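Local atomic coordinates of siderophore biosynthesis lipase/esterase, putative (Aspergillus fumigatus, PDB entry 6GUP), a protein that hydrolyses the ester bonds of the siderophore fusarinine C, releasing fusarinine and iron, but leaves triacetylfusarinine C uncut. Residues S38-A50 with L69-W81. Sequence-based numbering, arbitrary orientation.
Sequences SLLFVGGLGDGLA and LFTLTLTSSYQSW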
# COMPACT_ATOMS: atom_id res chain seq x y z
N SER A 38 15.85 -3.73 -16.61
CA SER A 38 14.90 -3.35 -15.56
C SER A 38 15.60 -2.82 -14.31
O SER A 38 16.56 -3.42 -13.83
CB SER A 38 14.06 -4.57 -15.16
OG SER A 38 13.37 -5.09 -16.28
N LEU A 39 15.10 -1.70 -13.78
CA LEU A 39 15.53 -1.16 -12.49
C LEU A 39 14.35 -1.25 -11.52
O LEU A 39 13.37 -0.53 -11.67
CB LEU A 39 15.99 0.29 -12.64
CG LEU A 39 16.48 1.01 -11.38
CD1 LEU A 39 17.72 0.34 -10.81
CD2 LEU A 39 16.78 2.48 -11.68
N LEU A 40 14.45 -2.16 -10.54
CA LEU A 40 13.44 -2.27 -9.48
C LEU A 40 13.85 -1.39 -8.31
O LEU A 40 14.88 -1.62 -7.67
CB LEU A 40 13.28 -3.72 -9.02
CG LEU A 40 12.22 -4.00 -7.94
CD1 LEU A 40 10.84 -3.50 -8.33
CD2 LEU A 40 12.17 -5.48 -7.62
N PHE A 41 13.02 -0.39 -8.03
CA PHE A 41 13.26 0.61 -7.00
C PHE A 41 12.41 0.24 -5.78
O PHE A 41 11.19 0.12 -5.88
CB PHE A 41 12.86 1.98 -7.55
CG PHE A 41 13.06 3.12 -6.59
CD1 PHE A 41 12.05 3.50 -5.71
CD2 PHE A 41 14.25 3.85 -6.60
CE1 PHE A 41 12.23 4.56 -4.84
CE2 PHE A 41 14.43 4.92 -5.74
CZ PHE A 41 13.41 5.28 -4.86
N VAL A 42 13.07 0.05 -4.64
CA VAL A 42 12.41 -0.29 -3.38
C VAL A 42 12.45 0.93 -2.47
O VAL A 42 13.52 1.33 -2.00
CB VAL A 42 13.11 -1.49 -2.69
CG1 VAL A 42 12.39 -1.88 -1.40
CG2 VAL A 42 13.17 -2.69 -3.64
N GLY A 43 11.29 1.53 -2.24
CA GLY A 43 11.17 2.71 -1.39
C GLY A 43 11.32 2.38 0.09
O GLY A 43 11.57 1.23 0.45
N GLY A 44 11.17 3.40 0.93
CA GLY A 44 11.24 3.23 2.38
C GLY A 44 10.15 2.34 2.94
O GLY A 44 9.18 2.02 2.25
N LEU A 45 10.32 1.91 4.19
CA LEU A 45 9.33 1.06 4.86
C LEU A 45 8.00 1.80 4.97
O LEU A 45 7.94 2.90 5.54
CB LEU A 45 9.82 0.66 6.26
CG LEU A 45 8.89 -0.22 7.11
CD1 LEU A 45 8.72 -1.59 6.49
CD2 LEU A 45 9.40 -0.33 8.53
N GLY A 46 6.95 1.20 4.42
CA GLY A 46 5.62 1.80 4.41
C GLY A 46 5.32 2.75 3.26
O GLY A 46 4.30 3.45 3.29
N ASP A 47 6.18 2.79 2.24
CA ASP A 47 5.99 3.68 1.09
C ASP A 47 5.02 3.09 0.06
O ASP A 47 4.05 3.74 -0.31
CB ASP A 47 7.34 3.99 0.40
CG ASP A 47 8.21 4.94 1.21
OD1 ASP A 47 7.91 5.20 2.40
OD2 ASP A 47 9.21 5.43 0.65
N GLY A 48 5.29 1.86 -0.38
CA GLY A 48 4.53 1.24 -1.46
C GLY A 48 4.90 1.87 -2.79
O GLY A 48 6.09 1.95 -3.13
N LEU A 49 3.90 2.34 -3.54
CA LEU A 49 4.13 3.11 -4.77
C LEU A 49 4.18 4.63 -4.54
O LEU A 49 4.34 5.39 -5.50
CB LEU A 49 3.03 2.80 -5.80
CG LEU A 49 2.69 1.33 -6.08
CD1 LEU A 49 1.62 1.25 -7.16
CD2 LEU A 49 3.92 0.54 -6.50
N ALA A 50 4.08 5.06 -3.28
CA ALA A 50 3.91 6.48 -2.95
C ALA A 50 5.20 7.29 -2.76
O ALA A 50 5.14 8.47 -2.38
CB ALA A 50 3.04 6.61 -1.71
N LEU A 69 11.85 1.67 -15.37
CA LEU A 69 11.84 1.77 -13.91
C LEU A 69 10.60 1.08 -13.35
O LEU A 69 9.50 1.28 -13.85
CB LEU A 69 11.84 3.25 -13.50
CG LEU A 69 11.77 3.61 -12.01
CD1 LEU A 69 13.00 3.11 -11.27
CD2 LEU A 69 11.62 5.11 -11.86
N PHE A 70 10.80 0.26 -12.31
CA PHE A 70 9.72 -0.36 -11.55
C PHE A 70 9.77 0.10 -10.10
O PHE A 70 10.85 0.28 -9.53
CB PHE A 70 9.84 -1.88 -11.55
CG PHE A 70 9.53 -2.52 -12.87
CD1 PHE A 70 10.49 -2.55 -13.88
CD2 PHE A 70 8.30 -3.13 -13.10
CE1 PHE A 70 10.22 -3.16 -15.09
CE2 PHE A 70 8.03 -3.74 -14.31
CZ PHE A 70 8.99 -3.75 -15.31
N THR A 71 8.59 0.28 -9.50
CA THR A 71 8.42 0.39 -8.05
C THR A 71 7.41 -0.67 -7.64
O THR A 71 6.70 -1.20 -8.50
CB THR A 71 7.91 1.78 -7.64
OG1 THR A 71 6.68 2.07 -8.32
CG2 THR A 71 8.93 2.85 -7.99
N LEU A 72 7.35 -1.01 -6.35
CA LEU A 72 6.47 -2.09 -5.90
C LEU A 72 5.91 -1.93 -4.49
O LEU A 72 6.42 -1.15 -3.69
CB LEU A 72 7.19 -3.45 -6.01
CG LEU A 72 8.09 -3.93 -4.86
CD1 LEU A 72 8.61 -5.32 -5.15
CD2 LEU A 72 9.23 -2.96 -4.61
N THR A 73 4.85 -2.70 -4.23
CA THR A 73 4.29 -2.86 -2.90
C THR A 73 4.77 -4.18 -2.30
O THR A 73 4.96 -5.17 -3.02
CB THR A 73 2.75 -2.88 -2.92
OG1 THR A 73 2.28 -3.95 -3.75
CG2 THR A 73 2.21 -1.55 -3.43
N LEU A 74 4.98 -4.17 -0.99
CA LEU A 74 5.28 -5.36 -0.21
C LEU A 74 4.17 -5.49 0.83
O LEU A 74 3.28 -4.64 0.89
CB LEU A 74 6.64 -5.19 0.48
CG LEU A 74 7.83 -4.80 -0.41
CD1 LEU A 74 9.01 -4.34 0.43
CD2 LEU A 74 8.24 -5.94 -1.32
N THR A 75 4.21 -6.55 1.63
CA THR A 75 3.31 -6.66 2.79
C THR A 75 3.69 -5.61 3.84
O THR A 75 2.82 -5.05 4.51
CB THR A 75 3.36 -8.07 3.42
OG1 THR A 75 3.01 -9.05 2.43
CG2 THR A 75 2.40 -8.20 4.61
N SER A 76 4.99 -5.33 3.95
CA SER A 76 5.50 -4.30 4.85
C SER A 76 5.13 -2.86 4.45
O SER A 76 5.23 -1.95 5.28
CB SER A 76 7.02 -4.42 4.97
OG SER A 76 7.36 -5.70 5.47
N SER A 77 4.75 -2.65 3.19
CA SER A 77 4.13 -1.39 2.76
C SER A 77 2.87 -1.09 3.58
O SER A 77 2.65 0.05 3.98
CB SER A 77 3.77 -1.43 1.27
OG SER A 77 4.88 -1.80 0.48
N TYR A 78 2.06 -2.12 3.82
CA TYR A 78 0.81 -2.01 4.57
C TYR A 78 1.00 -2.27 6.07
O TYR A 78 0.31 -1.68 6.90
CB TYR A 78 -0.24 -2.94 3.97
CG TYR A 78 -0.43 -2.75 2.47
CD1 TYR A 78 -1.14 -1.67 1.97
CD2 TYR A 78 0.12 -3.65 1.56
CE1 TYR A 78 -1.31 -1.48 0.60
CE2 TYR A 78 -0.04 -3.48 0.19
CZ TYR A 78 -0.76 -2.39 -0.29
OH TYR A 78 -0.93 -2.21 -1.64
N GLN A 79 1.95 -3.15 6.43
CA GLN A 79 2.29 -3.41 7.84
C GLN A 79 3.68 -2.82 8.14
O GLN A 79 4.66 -3.55 8.31
CB GLN A 79 2.24 -4.91 8.15
CG GLN A 79 1.08 -5.66 7.51
CD GLN A 79 0.88 -7.06 8.08
OE1 GLN A 79 1.22 -7.33 9.24
NE2 GLN A 79 0.32 -7.94 7.27
N SER A 80 3.74 -1.50 8.23
CA SER A 80 5.00 -0.77 8.46
C SER A 80 5.42 -0.67 9.93
O SER A 80 6.50 -0.13 10.23
CB SER A 80 4.89 0.63 7.86
OG SER A 80 3.82 1.36 8.44
N TRP A 81 4.60 -1.20 10.84
CA TRP A 81 4.81 -1.06 12.30
C TRP A 81 5.47 -2.28 12.95
O TRP A 81 5.84 -2.20 14.11
CB TRP A 81 3.47 -0.74 13.02
CG TRP A 81 2.29 -1.37 12.38
CD1 TRP A 81 1.42 -0.77 11.51
CD2 TRP A 81 1.87 -2.73 12.49
NE1 TRP A 81 0.47 -1.67 11.09
CE2 TRP A 81 0.72 -2.89 11.68
CE3 TRP A 81 2.34 -3.84 13.21
CZ2 TRP A 81 0.04 -4.10 11.56
CZ3 TRP A 81 1.66 -5.05 13.10
CH2 TRP A 81 0.53 -5.17 12.28
O HOH W 1 8.92 0.66 -4.54
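Strands 38-42 and 69-72, the two parallel strands of a beta-alpha-beta unit whose crossover carries helix 55-61, are joined by two backbone hydrogen bonds, through the N and the O of Phe70, to Leu39 and Phe41. Phe70 N donates to Leu39 O at 2.8 Å, and Phe41 N donates to Phe70 O at 2.7 Å. Beyond these the strands diverge, and a water bridges them, donating to Phe41 O while accepting from Leu72 N at 2.9 Å. Leu40 and Phe70 point to one face of the sheet, where the end of Leu72 joins them and touches Cys96 of helix 86-108. CD1 of Leu40 presses on CB of Phe70 (3.7 Å), the two side chains crossing at about a right angle, while the ring of Phe70 swings back beside its own backbone N (chi1 -71°) and brings CE1 near Ser38. Leu72 holds CG between N and the carbonyl carbon (chi1 85°), which carries CD2 back to CG2 of Val42. On the other face Leu39 and Leu69 run side by side, as do Phe41 and Thr71. In this alpha/beta-hydrolase sheet strand 38-42 is also bonded to strand 117-122, which leads to a probable nucleophile elbow at Ser123; Val42 touches that elbow. Past the strands, the glycine-rich loop 43-50 lies along the end of strand 69-72 and the turn 73-80. CD2 of Leu49 lies 3.6 Å from Thr71 OG1, a buried hydroxyl with no polar partner, and Leu49 CG meets Thr73 CG2. Gly48 CA packs on the hydroxymethyl of Ser77, whose OG takes a straight bond from Leu74 N (2.8 Å, 175°). Gly46 CA packs 3.7 Å from Ser80 CB. Leu45 spreads its two methyls over Ser76 CB and, at 3.4 Å from CD2, Ser80 O; the hydroxyls of Ser76 and Ser80 turn to Asp89 and Thr227.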